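Local coordinates for enterobactin synthetase component F-related protein (Vibrio cholerae serotype O1, PDB 4OXI) that probably uses ATP to activate glycine, forming glycyl-adenosine-5'-phosphate, as an adenylation domain in the lipopolysaccharide modification that gives resistance to antimicrobial peptides, at residues L162-P175 with Q185-T197. Numbering follows the deposited sequence.
Sequences LETCIDRLHIYALP and QYPQHTFHTVQIT
Y186 lays one ring face over CB of L162, 3.8 Å from the ring centroid, while its hydroxyl bonds S159. Within the type I turn Y186 begins, P187 O takes both NH1 and NH2 of R168 end-on; the guanidinium meanwhile lies flat over Q188 O. H189, CG beside its backbone N (chi1 -60°), sends its ring back into the 162-169 bend, where NE2 donates to a lone pair of L162 O at 3.0 Å and ND1 accepts from L169 N at 3.0 Å, both in the ring plane; CD2 of L162 presses on one face. T190 OG1 receives R168 NH1 at 2.7 Å, tilted from the guanidinium plane, and from here strand 190-193 pairs in parallel with 170-173, closing a beta-alpha-beta unit at the edge of a five-stranded sheet. F191 turns a face to CG1 of I171 and its rim to CD1 of L162. On the other side of the sheet, H192 NE2 and H170 ND1 share a 3.0 Å hydrogen bond, Y91 engages H192 ND1, and the Y172 ring lies nearly parallel to that of H192 but slid aside, planes 11° apart. Because ND1 of H189 accepts and NE2 donates, its ring is probably neutral, fixed in one tautomer and one flip.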
# COMPACT_ATOMS: atom_id res chain seq x y z
N LEU A 162 23.12 11.93 -1.41
CA LEU A 162 23.77 13.06 -0.75
C LEU A 162 24.73 13.75 -1.71
O LEU A 162 24.92 14.96 -1.66
CB LEU A 162 24.52 12.59 0.50
CG LEU A 162 23.60 12.06 1.61
CD1 LEU A 162 24.41 11.68 2.82
CD2 LEU A 162 22.56 13.10 1.96
N GLU A 163 25.32 12.96 -2.59
CA GLU A 163 26.26 13.49 -3.56
C GLU A 163 25.64 14.54 -4.47
O GLU A 163 26.30 15.53 -4.80
CB GLU A 163 26.87 12.35 -4.39
CG GLU A 163 27.75 12.83 -5.54
CD GLU A 163 29.15 13.25 -5.08
OE1 GLU A 163 29.40 13.34 -3.85
OE2 GLU A 163 30.01 13.49 -5.97
N THR A 164 24.39 14.36 -4.88
CA THR A 164 23.82 15.31 -5.84
C THR A 164 22.84 16.33 -5.27
O THR A 164 22.68 17.41 -5.82
CB THR A 164 23.16 14.61 -7.03
OG1 THR A 164 22.10 13.78 -6.55
CG2 THR A 164 24.17 13.76 -7.78
N CYS A 165 22.16 15.97 -4.18
CA CYS A 165 21.22 16.89 -3.55
C CYS A 165 21.97 18.13 -3.02
O CYS A 165 22.92 18.01 -2.25
CB CYS A 165 20.45 16.19 -2.42
SG CYS A 165 19.11 17.20 -1.74
N ILE A 166 21.57 19.32 -3.48
CA ILE A 166 22.24 20.55 -3.04
C ILE A 166 21.72 21.06 -1.69
O ILE A 166 22.50 21.55 -0.85
CB ILE A 166 22.14 21.67 -4.07
CG1 ILE A 166 22.54 21.18 -5.46
CG2 ILE A 166 23.01 22.85 -3.65
CD1 ILE A 166 24.02 20.84 -5.57
N ASP A 167 20.41 20.95 -1.48
CA ASP A 167 19.79 21.37 -0.22
C ASP A 167 20.24 20.49 0.95
O ASP A 167 20.44 19.30 0.78
CB ASP A 167 18.26 21.33 -0.37
CG ASP A 167 17.74 22.33 -1.39
OD1 ASP A 167 18.22 23.49 -1.40
OD2 ASP A 167 16.85 21.97 -2.20
N ARG A 168 20.40 21.08 2.13
CA ARG A 168 20.78 20.33 3.32
C ARG A 168 19.71 19.30 3.70
O ARG A 168 18.55 19.65 3.93
CB ARG A 168 21.02 21.27 4.52
CG ARG A 168 21.31 20.54 5.84
CD ARG A 168 21.90 21.48 6.92
NE ARG A 168 23.13 22.13 6.45
CZ ARG A 168 24.35 21.59 6.53
NH1 ARG A 168 24.53 20.39 7.09
NH2 ARG A 168 25.40 22.26 6.06
N LEU A 169 20.10 18.02 3.76
CA LEU A 169 19.18 16.98 4.21
C LEU A 169 19.51 16.60 5.64
O LEU A 169 20.66 16.71 6.07
CB LEU A 169 19.28 15.74 3.32
CG LEU A 169 18.80 15.90 1.88
CD1 LEU A 169 18.91 14.59 1.13
CD2 LEU A 169 17.37 16.42 1.86
N HIS A 170 18.49 16.18 6.38
CA HIS A 170 18.69 15.73 7.75
C HIS A 170 18.45 14.23 7.85
O HIS A 170 17.33 13.74 7.63
CB HIS A 170 17.80 16.53 8.69
CG HIS A 170 18.20 17.97 8.78
ND1 HIS A 170 19.00 18.46 9.79
CD2 HIS A 170 17.94 19.02 7.96
CE1 HIS A 170 19.21 19.75 9.60
NE2 HIS A 170 18.57 20.12 8.50
N ILE A 171 19.53 13.51 8.15
CA ILE A 171 19.56 12.06 8.09
C ILE A 171 19.43 11.49 9.49
O ILE A 171 20.18 11.88 10.39
CB ILE A 171 20.89 11.60 7.50
CG1 ILE A 171 21.17 12.34 6.19
CG2 ILE A 171 20.90 10.10 7.29
CD1 ILE A 171 20.12 12.14 5.13
N TYR A 172 18.49 10.56 9.68
CA TYR A 172 18.28 9.98 11.00
C TYR A 172 18.60 8.50 10.97
O TYR A 172 18.33 7.82 9.99
CB TYR A 172 16.85 10.21 11.48
CG TYR A 172 16.59 11.65 11.81
CD1 TYR A 172 16.75 12.13 13.11
CD2 TYR A 172 16.22 12.56 10.82
CE1 TYR A 172 16.53 13.46 13.42
CE2 TYR A 172 16.01 13.89 11.12
CZ TYR A 172 16.17 14.33 12.42
OH TYR A 172 15.94 15.66 12.71
N ALA A 173 19.18 8.00 12.06
CA ALA A 173 19.47 6.57 12.16
C ALA A 173 19.53 6.16 13.63
O ALA A 173 19.81 6.98 14.49
CB ALA A 173 20.78 6.24 11.46
N LEU A 174 19.25 4.88 13.91
CA LEU A 174 19.40 4.35 15.25
C LEU A 174 20.91 4.22 15.58
O LEU A 174 21.73 4.23 14.66
CB LEU A 174 18.68 3.00 15.36
CG LEU A 174 17.18 3.07 15.08
CD1 LEU A 174 16.59 1.67 14.92
CD2 LEU A 174 16.44 3.84 16.16
N PRO A 175 21.27 4.13 16.87
CA PRO A 175 22.69 4.21 17.26
C PRO A 175 23.57 3.08 16.74
O PRO A 175 24.79 3.21 16.80
CB PRO A 175 22.64 4.15 18.79
CG PRO A 175 21.31 4.69 19.14
CD PRO A 175 20.39 4.18 18.05
N GLN A 185 32.27 12.97 5.21
CA GLN A 185 32.26 13.15 3.77
C GLN A 185 31.24 14.19 3.30
O GLN A 185 31.47 14.88 2.30
CB GLN A 185 32.05 11.81 3.07
CG GLN A 185 32.01 11.92 1.55
CD GLN A 185 31.74 10.58 0.88
OE1 GLN A 185 31.56 9.56 1.56
NE2 GLN A 185 31.71 10.58 -0.45
N TYR A 186 30.11 14.32 4.00
CA TYR A 186 29.06 15.25 3.55
C TYR A 186 28.67 16.31 4.58
O TYR A 186 27.58 16.25 5.16
CB TYR A 186 27.81 14.48 3.10
CG TYR A 186 28.06 13.55 1.93
CD1 TYR A 186 28.26 14.04 0.65
CD2 TYR A 186 28.10 12.17 2.12
CE1 TYR A 186 28.49 13.19 -0.41
CE2 TYR A 186 28.33 11.32 1.06
CZ TYR A 186 28.52 11.83 -0.20
OH TYR A 186 28.76 10.99 -1.25
N PRO A 187 29.55 17.30 4.81
CA PRO A 187 29.22 18.31 5.82
C PRO A 187 28.11 19.23 5.34
O PRO A 187 27.55 19.97 6.14
CB PRO A 187 30.53 19.09 5.98
CG PRO A 187 31.19 18.98 4.64
CD PRO A 187 30.82 17.60 4.12
N GLN A 188 27.80 19.18 4.05
CA GLN A 188 26.70 19.98 3.52
C GLN A 188 25.35 19.37 3.91
O GLN A 188 24.29 19.96 3.66
CB GLN A 188 26.82 20.16 2.00
CG GLN A 188 26.58 18.90 1.17
CD GLN A 188 27.86 18.06 0.99
OE1 GLN A 188 28.67 17.94 1.91
NE2 GLN A 188 28.02 17.47 -0.19
N HIS A 189 25.39 18.19 4.53
CA HIS A 189 24.19 17.57 5.07
C HIS A 189 24.41 17.36 6.56
O HIS A 189 25.55 17.48 7.04
CB HIS A 189 23.89 16.25 4.36
CG HIS A 189 23.66 16.40 2.89
ND1 HIS A 189 22.59 17.12 2.38
CD2 HIS A 189 24.36 15.95 1.82
CE1 HIS A 189 22.65 17.10 1.06
NE2 HIS A 189 23.71 16.40 0.69
N THR A 190 23.34 17.04 7.29
CA THR A 190 23.42 16.90 8.75
C THR A 190 22.95 15.52 9.20
O THR A 190 21.85 15.08 8.83
CB THR A 190 22.55 17.98 9.44
OG1 THR A 190 23.03 19.27 9.07
CG2 THR A 190 22.59 17.82 10.98
N PHE A 191 23.76 14.86 10.01
CA PHE A 191 23.45 13.51 10.47
C PHE A 191 23.10 13.51 11.93
O PHE A 191 23.86 14.03 12.75
CB PHE A 191 24.64 12.58 10.22
CG PHE A 191 24.89 12.32 8.77
CD1 PHE A 191 24.39 11.17 8.18
CD2 PHE A 191 25.56 13.25 7.99
CE1 PHE A 191 24.60 10.93 6.84
CE2 PHE A 191 25.77 13.02 6.66
CZ PHE A 191 25.28 11.86 6.08
N HIS A 192 21.95 12.92 12.26
CA HIS A 192 21.46 12.92 13.62
C HIS A 192 21.45 11.49 14.14
O HIS A 192 20.65 10.65 13.69
CB HIS A 192 20.03 13.48 13.68
CG HIS A 192 19.89 14.92 13.27
ND1 HIS A 192 20.09 15.97 14.13
CD2 HIS A 192 19.51 15.47 12.09
CE1 HIS A 192 19.87 17.11 13.50
NE2 HIS A 192 19.52 16.84 12.26
N THR A 193 22.32 11.18 15.09
CA THR A 193 22.17 9.91 15.79
C THR A 193 21.28 10.15 16.99
O THR A 193 21.57 11.01 17.83
CB THR A 193 23.51 9.30 16.20
OG1 THR A 193 24.31 9.08 15.03
CG2 THR A 193 23.29 7.97 16.91
N VAL A 194 20.17 9.43 17.05
CA VAL A 194 19.21 9.62 18.13
C VAL A 194 19.40 8.52 19.16
O VAL A 194 19.25 7.35 18.84
CB VAL A 194 17.76 9.58 17.61
CG1 VAL A 194 16.79 9.84 18.75
CG2 VAL A 194 17.56 10.61 16.50
N GLN A 195 19.77 8.90 20.38
CA GLN A 195 19.93 7.92 21.44
C GLN A 195 18.58 7.35 21.83
O GLN A 195 17.55 8.04 21.74
CB GLN A 195 20.66 8.52 22.65
CG GLN A 195 22.13 8.91 22.37
CD GLN A 195 22.94 7.78 21.71
OE1 GLN A 195 22.75 6.60 22.02
NE2 GLN A 195 23.82 8.15 20.78
N ILE A 196 18.56 6.09 22.23
CA ILE A 196 17.33 5.45 22.66
C ILE A 196 17.22 5.62 24.17
O ILE A 196 18.05 5.12 24.91
CB ILE A 196 17.32 3.95 22.31
CG1 ILE A 196 17.48 3.74 20.80
CG2 ILE A 196 16.03 3.29 22.76
CD1 ILE A 196 17.64 2.28 20.42
N THR A 197 16.20 6.35 24.60
CA THR A 197 15.94 6.60 26.01
C THR A 197 14.82 5.67 26.42
O THR A 197 13.96 5.37 25.60
CB THR A 197 15.43 8.05 26.20
OG1 THR A 197 16.30 8.97 25.54
CG2 THR A 197 15.33 8.42 27.68
O HOH W 1 25.68 17.63 -2.06
O HOH W 2 23.82 6.32 14.01